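Local coordinates for protein cytosol aminopeptidase (Staphylococcus aureus subsp. aureus, PDB 3KZW) that probably acts as a metal-dependent leucyl aminopeptidase, removing N-terminal amino acids from peptides, at residues 196-208 against 495-509. Residues are numbered along the deposited sequence; the frame is centred on the assembly and turned at random.
Sequences IGQSINLARDFSN and NGPKGPTGFMIPTIV
R204 reaches from the helix into the curve of 495-500, bonding to a carbonyl at each end. Its NH2 donates to N495 O at 2.7 Å, nearly straight (170°) and in the guanidinium plane, whereas NE meets P500 O at 3.0 Å along a more bent path, with that oxygen tilted from the plane. The chain runs extended from CG to NE, long enough for one side chain to serve both carbonyls; NH1 turns back to N201 OD1 and also donates to R157 O, so every guanidinium nitrogen is engaged. P500 suits the place beside it: its compact ring presses CB against S207 CB (3.6 Å) and turns CG and CD to the amide of N208, which crosses it at about a right angle. G502 has positive phi and no side chain, so I200 CG2 can settle 4.1 Å from its CA; it opens a type II beta turn to I505, with M504 as N-cap of helix 505-512. Branched I200 slides CG1 past I505 CG2, while small A203 admits I505 CD1 at 3.8 Å. Packing thins at either end. I196 CD1 meets V509 CG1 alone, and beyond N208 a water donates to its OD1 and, more weakly, to the carbonyl of exposed K498, whose amine forms a salt bridge with D448 of a second subunit. Within the family's catalytic domain, helix 308-322 covers S199, A203 and S207, strand 499-500 pairs antiparallel with 488-489, and helix 505-512 rests I508 on strand 386-391 of the large mixed sheet.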
ATOM      1  N   ILE A 196     -36.670   6.471  28.397  1.00  2.62           N
ATOM      2  CA  ILE A 196     -35.885   5.630  27.488  1.00  2.63           C
ATOM      3  C   ILE A 196     -34.967   6.505  26.629  1.00  2.66           C
ATOM      4  O   ILE A 196     -33.777   6.217  26.486  1.00  2.62           O
ATOM      5  CB  ILE A 196     -36.790   4.725  26.600  1.00  2.61           C
ATOM      6  CG1 ILE A 196     -37.451   3.636  27.453  1.00  2.64           C
ATOM      7  CG2 ILE A 196     -35.991   4.094  25.458  1.00  2.57           C
ATOM      8  CD1 ILE A 196     -38.542   2.848  26.745  1.00  2.61           C
ATOM      9  N   GLY A 197     -35.533   7.578  26.077  1.00  2.67           N
ATOM     10  CA  GLY A 197     -34.789   8.536  25.263  1.00  2.61           C
ATOM     11  C   GLY A 197     -33.649   9.195  26.016  1.00  2.68           C
ATOM     12  O   GLY A 197     -32.560   9.382  25.466  1.00  2.69           O
ATOM     13  N   GLN A 198     -33.899   9.545  27.276  1.00  2.69           N
ATOM     14  CA  GLN A 198     -32.873  10.137  28.141  1.00  2.66           C
ATOM     15  C   GLN A 198     -31.784   9.135  28.524  1.00  2.67           C
ATOM     16  O   GLN A 198     -30.643   9.524  28.783  1.00  2.71           O
ATOM     17  CB  GLN A 198     -33.503  10.744  29.395  1.00  2.61           C
ATOM     18  CG  GLN A 198     -34.174  12.079  29.150  1.00  2.65           C
ATOM     19  CD  GLN A 198     -34.722  12.717  30.412  1.00  2.74           C
ATOM     20  OE1 GLN A 198     -34.647  12.144  31.501  1.00  2.78           O
ATOM     21  NE2 GLN A 198     -35.281  13.914  30.269  1.00  2.72           N
ATOM     22  N   SER A 199     -32.142   7.853  28.555  1.00  2.66           N
ATOM     23  CA  SER A 199     -31.177   6.782  28.796  1.00  2.67           C
ATOM     24  C   SER A 199     -30.249   6.604  27.599  1.00  2.66           C
ATOM     25  O   SER A 199     -29.058   6.332  27.766  1.00  2.67           O
ATOM     26  CB  SER A 199     -31.892   5.469  29.109  1.00  2.65           C
ATOM     27  OG  SER A 199     -32.682   5.593  30.276  1.00  2.66           O
ATOM     28  N   ILE A 200     -30.806   6.759  26.397  1.00  2.65           N
ATOM     29  CA  ILE A 200     -30.033   6.707  25.154  1.00  2.65           C
ATOM     30  C   ILE A 200     -29.059   7.882  25.092  1.00  2.63           C
ATOM     31  O   ILE A 200     -27.892   7.714  24.726  1.00  2.62           O
ATOM     32  CB  ILE A 200     -30.957   6.679  23.906  1.00  2.63           C
ATOM     33  CG1 ILE A 200     -31.746   5.363  23.864  1.00  2.61           C
ATOM     34  CG2 ILE A 200     -30.149   6.859  22.621  1.00  2.60           C
ATOM     35  CD1 ILE A 200     -32.919   5.358  22.904  1.00  2.61           C
ATOM     36  N   ASN A 201     -29.543   9.061  25.475  1.00  2.64           N
ATOM     37  CA  ASN A 201     -28.725  10.271  25.502  1.00  2.61           C
ATOM     38  C   ASN A 201     -27.622  10.228  26.553  1.00  2.59           C
ATOM     39  O   ASN A 201     -26.565  10.830  26.368  1.00  2.60           O
ATOM     40  CB  ASN A 201     -29.604  11.512  25.690  1.00  2.61           C
ATOM     41  CG  ASN A 201     -30.461  11.814  24.469  1.00  2.61           C
ATOM     42  OD1 ASN A 201     -30.328  11.176  23.423  1.00  2.59           O
ATOM     43  ND2 ASN A 201     -31.343  12.797  24.598  1.00  2.61           N
ATOM     44  N   LEU A 202     -27.874   9.517  27.650  1.00  2.61           N
ATOM     45  CA  LEU A 202     -26.867   9.320  28.689  1.00  2.65           C
ATOM     46  C   LEU A 202     -25.699   8.509  28.138  1.00  2.67           C
ATOM     47  O   LEU A 202     -24.539   8.831  28.395  1.00  2.70           O
ATOM     48  CB  LEU A 202     -27.469   8.628  29.920  1.00  2.65           C
ATOM     49  CG  LEU A 202     -26.514   8.287  31.075  1.00  2.66           C
ATOM     50  CD1 LEU A 202     -26.031   9.541  31.801  1.00  2.64           C
ATOM     51  CD2 LEU A 202     -27.163   7.322  32.051  1.00  2.67           C
ATOM     52  N   ALA A 203     -26.025   7.462  27.381  1.00  2.68           N
ATOM     53  CA  ALA A 203     -25.031   6.627  26.714  1.00  2.65           C
ATOM     54  C   ALA A 203     -24.255   7.440  25.679  1.00  2.67           C
ATOM     55  O   ALA A 203     -23.028   7.327  25.580  1.00  2.68           O
ATOM     56  CB  ALA A 203     -25.700   5.427  26.068  1.00  2.60           C
ATOM     57  N   ARG A 204     -24.982   8.265  24.925  1.00  2.63           N
ATOM     58  CA  ARG A 204     -24.396   9.154  23.924  1.00  2.63           C
ATOM     59  C   ARG A 204     -23.406  10.139  24.534  1.00  2.64           C
ATOM     60  O   ARG A 204     -22.357  10.404  23.949  1.00  2.71           O
ATOM     61  CB  ARG A 204     -25.491   9.931  23.194  1.00  2.64           C
ATOM     62  CG  ARG A 204     -26.209   9.162  22.111  1.00  2.57           C
ATOM     63  CD  ARG A 204     -27.395   9.960  21.619  1.00  2.60           C
ATOM     64  NE  ARG A 204     -27.865   9.507  20.316  1.00  2.65           N
ATOM     65  CZ  ARG A 204     -28.946   9.975  19.702  1.00  2.63           C
ATOM     66  NH1 ARG A 204     -29.692  10.913  20.268  1.00  2.53           N
ATOM     67  NH2 ARG A 204     -29.288   9.495  18.517  1.00  2.75           N
ATOM     68  N   ASP A 205     -23.750  10.680  25.703  1.00  2.64           N
ATOM     69  CA  ASP A 205     -22.891  11.630  26.412  1.00  2.65           C
ATOM     70  C   ASP A 205     -21.540  11.020  26.778  1.00  2.65           C
ATOM     71  O   ASP A 205     -20.498  11.651  26.588  1.00  2.68           O
ATOM     72  CB  ASP A 205     -23.592  12.175  27.660  1.00  2.64           C
ATOM     73  CG  ASP A 205     -24.549  13.319  27.349  1.00  2.72           C
ATOM     74  OD1 ASP A 205     -24.533  13.844  26.212  1.00  2.66           O
ATOM     75  OD2 ASP A 205     -25.319  13.704  28.257  1.00  2.79           O
ATOM     76  N   PHE A 206     -21.561   9.791  27.291  1.00  2.64           N
ATOM     77  CA  PHE A 206     -20.333   9.070  27.608  1.00  2.65           C
ATOM     78  C   PHE A 206     -19.507   8.799  26.356  1.00  2.64           C
ATOM     79  O   PHE A 206     -18.285   8.909  26.380  1.00  2.66           O
ATOM     80  CB  PHE A 206     -20.637   7.754  28.330  1.00  2.66           C
ATOM     81  CG  PHE A 206     -20.997   7.919  29.780  1.00  2.71           C
ATOM     82  CD1 PHE A 206     -20.123   8.548  30.664  1.00  2.73           C
ATOM     83  CD2 PHE A 206     -22.203   7.424  30.270  1.00  2.74           C
ATOM     84  CE1 PHE A 206     -20.454   8.697  32.011  1.00  2.77           C
ATOM     85  CE2 PHE A 206     -22.544   7.565  31.614  1.00  2.73           C
ATOM     86  CZ  PHE A 206     -21.665   8.205  32.487  1.00  2.74           C
ATOM     87  N   SER A 207     -20.184   8.450  25.266  1.00  2.64           N
ATOM     88  CA  SER A 207     -19.521   8.122  24.010  1.00  2.63           C
ATOM     89  C   SER A 207     -18.890   9.346  23.345  1.00  2.63           C
ATOM     90  O   SER A 207     -17.778   9.269  22.827  1.00  2.66           O
ATOM     91  CB  SER A 207     -20.500   7.443  23.053  1.00  2.62           C
ATOM     92  OG  SER A 207     -21.042   6.266  23.626  1.00  2.67           O
ATOM     93  N   ASN A 208     -19.601  10.469  23.373  1.00  2.62           N
ATOM     94  CA  ASN A 208     -19.126  11.710  22.764  1.00  2.62           C
ATOM     95  C   ASN A 208     -17.989  12.377  23.532  1.00  2.61           C
ATOM     96  O   ASN A 208     -17.266  13.207  22.982  1.00  2.61           O
ATOM     97  CB  ASN A 208     -20.283  12.698  22.581  1.00  2.59           C
ATOM     98  CG  ASN A 208     -21.005  12.517  21.261  1.00  2.61           C
ATOM     99  OD1 ASN A 208     -20.378  12.359  20.210  1.00  2.60           O
ATOM    100  ND2 ASN A 208     -22.334  12.555  21.305  1.00  2.59           N
ATOM    101  N   ASN A 495     -33.273  10.317  13.905  1.00  2.62           N
ATOM    102  CA  ASN A 495     -32.857   9.748  15.186  1.00  2.64           C
ATOM    103  C   ASN A 495     -31.823  10.585  15.933  1.00  2.64           C
ATOM    104  O   ASN A 495     -31.419  10.231  17.040  1.00  2.62           O
ATOM    105  CB  ASN A 495     -32.349   8.315  15.001  1.00  2.65           C
ATOM    106  CG  ASN A 495     -33.472   7.293  14.987  1.00  2.77           C
ATOM    107  OD1 ASN A 495     -34.604   7.578  15.387  1.00  2.73           O
ATOM    108  ND2 ASN A 495     -33.160   6.087  14.534  1.00  2.84           N
ATOM    109  N   GLY A 496     -31.404  11.694  15.328  1.00  2.66           N
ATOM    110  CA  GLY A 496     -30.436  12.595  15.948  1.00  2.65           C
ATOM    111  C   GLY A 496     -29.241  12.900  15.063  1.00  2.68           C
ATOM    112  O   GLY A 496     -29.199  12.473  13.905  1.00  2.70           O
ATOM    113  N   PRO A 497     -28.250  13.634  15.608  1.00  2.65           N
ATOM    114  CA  PRO A 497     -27.074  14.055  14.848  1.00  2.64           C
ATOM    115  C   PRO A 497     -26.041  12.939  14.662  1.00  2.64           C
ATOM    116  O   PRO A 497     -26.242  11.822  15.147  1.00  2.64           O
ATOM    117  CB  PRO A 497     -26.496  15.179  15.711  1.00  2.60           C
ATOM    118  CG  PRO A 497     -26.880  14.824  17.092  1.00  2.57           C
ATOM    119  CD  PRO A 497     -28.191  14.092  17.009  1.00  2.64           C
ATOM    120  N   LYS A 498     -24.955  13.254  13.954  1.00  2.65           N
ATOM    121  CA  LYS A 498     -23.810  12.357  13.800  1.00  2.58           C
ATOM    122  C   LYS A 498     -23.273  11.907  15.149  1.00  2.59           C
ATOM    123  O   LYS A 498     -23.356  12.638  16.138  1.00  2.67           O
ATOM    124  CB  LYS A 498     -22.674  13.062  13.059  1.00  2.67           C
ATOM    125  CG  LYS A 498     -22.875  13.244  11.567  1.00  2.76           C
ATOM    126  CD  LYS A 498     -21.591  13.744  10.911  1.00  2.77           C
ATOM    127  CE  LYS A 498     -21.372  15.229  11.159  1.00  2.82           C
ATOM    128  NZ  LYS A 498     -20.015  15.673  10.721  1.00  2.98           N
ATOM    129  N   GLY A 499     -22.710  10.706  15.182  1.00  2.58           N
ATOM    130  CA  GLY A 499     -22.071  10.201  16.388  1.00  2.57           C
ATOM    131  C   GLY A 499     -22.757   8.965  16.919  1.00  2.64           C
ATOM    132  O   GLY A 499     -23.371   8.226  16.148  1.00  2.68           O
ATOM    133  N   PRO A 500     -22.665   8.738  18.244  1.00  2.64           N
ATOM    134  CA  PRO A 500     -23.219   7.550  18.888  1.00  2.61           C
ATOM    135  C   PRO A 500     -24.732   7.469  18.723  1.00  2.62           C
ATOM    136  O   PRO A 500     -25.424   8.484  18.829  1.00  2.65           O
ATOM    137  CB  PRO A 500     -22.846   7.742  20.359  1.00  2.66           C
ATOM    138  CG  PRO A 500     -22.648   9.205  20.518  1.00  2.64           C
ATOM    139  CD  PRO A 500     -22.079   9.669  19.224  1.00  2.62           C
ATOM    140  N   THR A 501     -25.227   6.265  18.456  1.00  2.66           N
ATOM    141  CA  THR A 501     -26.641   6.043  18.179  1.00  2.64           C
ATOM    142  C   THR A 501     -27.395   5.512  19.393  1.00  2.66           C
ATOM    143  O   THR A 501     -28.619   5.628  19.462  1.00  2.78           O
ATOM    144  CB  THR A 501     -26.832   5.047  17.023  1.00  2.61           C
ATOM    145  OG1 THR A 501     -26.139   3.833  17.328  1.00  2.61           O
ATOM    146  CG2 THR A 501     -26.295   5.619  15.721  1.00  2.57           C
ATOM    147  N   GLY A 502     -26.661   4.934  20.342  1.00  2.65           N
ATOM    148  CA  GLY A 502     -27.259   4.245  21.484  1.00  2.60           C
ATOM    149  C   GLY A 502     -27.861   2.921  21.050  1.00  2.66           C
ATOM    150  O   GLY A 502     -28.833   2.444  21.637  1.00  2.68           O
ATOM    151  N   PHE A 503     -27.267   2.330  20.016  1.00  2.66           N
ATOM    152  CA  PHE A 503     -27.773   1.109  19.393  1.00  2.69           C
ATOM    153  C   PHE A 503     -27.927  -0.039  20.386  1.00  2.70           C
ATOM    154  O   PHE A 503     -27.097  -0.212  21.282  1.00  2.71           O
ATOM    155  CB  PHE A 503     -26.858   0.690  18.238  1.00  2.69           C
ATOM    156  CG  PHE A 503     -27.557  -0.089  17.163  1.00  2.68           C
ATOM    157  CD1 PHE A 503     -28.337   0.561  16.210  1.00  2.59           C
ATOM    158  CD2 PHE A 503     -27.435  -1.473  17.101  1.00  2.70           C
ATOM    159  CE1 PHE A 503     -28.989  -0.159  15.213  1.00  2.63           C
ATOM    160  CE2 PHE A 503     -28.085  -2.203  16.106  1.00  2.71           C
ATOM    161  CZ  PHE A 503     -28.860  -1.544  15.160  1.00  2.68           C
ATOM    162  N   MET A 504     -29.002  -0.809  20.208  1.00  2.65           N
ATOM    163  CA  MET A 504     -29.352  -1.964  21.052  1.00  2.68           C
ATOM    164  C   MET A 504     -30.196  -1.618  22.279  1.00  2.70           C
ATOM    165  O   MET A 504     -30.964  -2.459  22.749  1.00  2.78           O
ATOM    166  CB  MET A 504     -28.120  -2.791  21.468  1.00  2.70           C
ATOM    167  CG  MET A 504     -27.413  -3.526  20.330  1.00  2.69           C
ATOM    168  SD  MET A 504     -28.480  -4.546  19.298  1.00  2.90           S
ATOM    169  CE  MET A 504     -29.123  -5.720  20.500  1.00  2.72           C
ATOM    170  N   ILE A 505     -30.051  -0.400  22.799  1.00  2.70           N
ATOM    171  CA  ILE A 505     -30.811   0.036  23.980  1.00  2.65           C
ATOM    172  C   ILE A 505     -32.328  -0.143  23.800  1.00  2.67           C
ATOM    173  O   ILE A 505     -32.968  -0.741  24.666  1.00  2.75           O
ATOM    174  CB  ILE A 505     -30.450   1.482  24.435  1.00  2.67           C
ATOM    175  CG1 ILE A 505     -28.964   1.571  24.802  1.00  2.65           C
ATOM    176  CG2 ILE A 505     -31.323   1.917  25.618  1.00  2.56           C
ATOM    177  CD1 ILE A 505     -28.449   2.986  25.001  1.00  2.60           C
ATOM    178  N   PRO A 506     -32.905   0.345  22.675  1.00  2.68           N
ATOM    179  CA  PRO A 506     -34.338   0.108  22.454  1.00  2.66           C
ATOM    180  C   PRO A 506     -34.713  -1.378  22.427  1.00  2.66           C
ATOM    181  O   PRO A 506     -35.735  -1.758  23.003  1.00  2.70           O
ATOM    182  CB  PRO A 506     -34.592   0.738  21.080  1.00  2.64           C
ATOM    183  CG  PRO A 506     -33.537   1.762  20.938  1.00  2.67           C
ATOM    184  CD  PRO A 506     -32.330   1.185  21.608  1.00  2.66           C
ATOM    185  N   THR A 507     -33.889  -2.198  21.774  1.00  2.61           N
ATOM    186  CA  THR A 507     -34.140  -3.631  21.643  1.00  2.62           C
ATOM    187  C   THR A 507     -34.109  -4.363  22.989  1.00  2.63           C
ATOM    188  O   THR A 507     -35.038  -5.104  23.317  1.00  2.64           O
ATOM    189  CB  THR A 507     -33.151  -4.291  20.644  1.00  2.61           C
ATOM    190  OG1 THR A 507     -33.345  -3.729  19.341  1.00  2.57           O
ATOM    191  CG2 THR A 507     -33.363  -5.804  20.570  1.00  2.60           C
ATOM    192  N   ILE A 508     -33.050  -4.142  23.764  1.00  2.62           N
ATOM    193  CA  ILE A 508     -32.862  -4.841  25.036  1.00  2.66           C
ATOM    194  C   ILE A 508     -33.890  -4.412  26.084  1.00  2.66           C
ATOM    195  O   ILE A 508     -34.417  -5.253  26.815  1.00  2.71           O
ATOM    196  CB  ILE A 508     -31.408  -4.690  25.575  1.00  2.66           C
ATOM    197  CG1 ILE A 508     -30.387  -5.183  24.538  1.00  2.65           C
ATOM    198  CG2 ILE A 508     -31.227  -5.423  26.912  1.00  2.66           C
ATOM    199  CD1 ILE A 508     -30.535  -6.653  24.117  1.00  2.61           C
ATOM    200  N   VAL A 509     -34.181  -3.115  26.140  1.00  2.62           N
ATOM    201  CA  VAL A 509     -35.206  -2.589  27.043  1.00  2.65           C
ATOM    202  C   VAL A 509     -36.562  -3.246  26.763  1.00  2.65           C
ATOM    203  O   VAL A 509     -37.252  -3.689  27.691  1.00  2.68           O
ATOM    204  CB  VAL A 509     -35.307  -1.038  26.972  1.00  2.66           C
ATOM    205  CG1 VAL A 509     -36.584  -0.524  27.641  1.00  2.62           C
ATOM    206  CG2 VAL A 509     -34.086  -0.400  27.615  1.00  2.65           C
TER
HETATM  207  O   HOH W   1     -20.342  13.275  17.345  1.00  2.00           O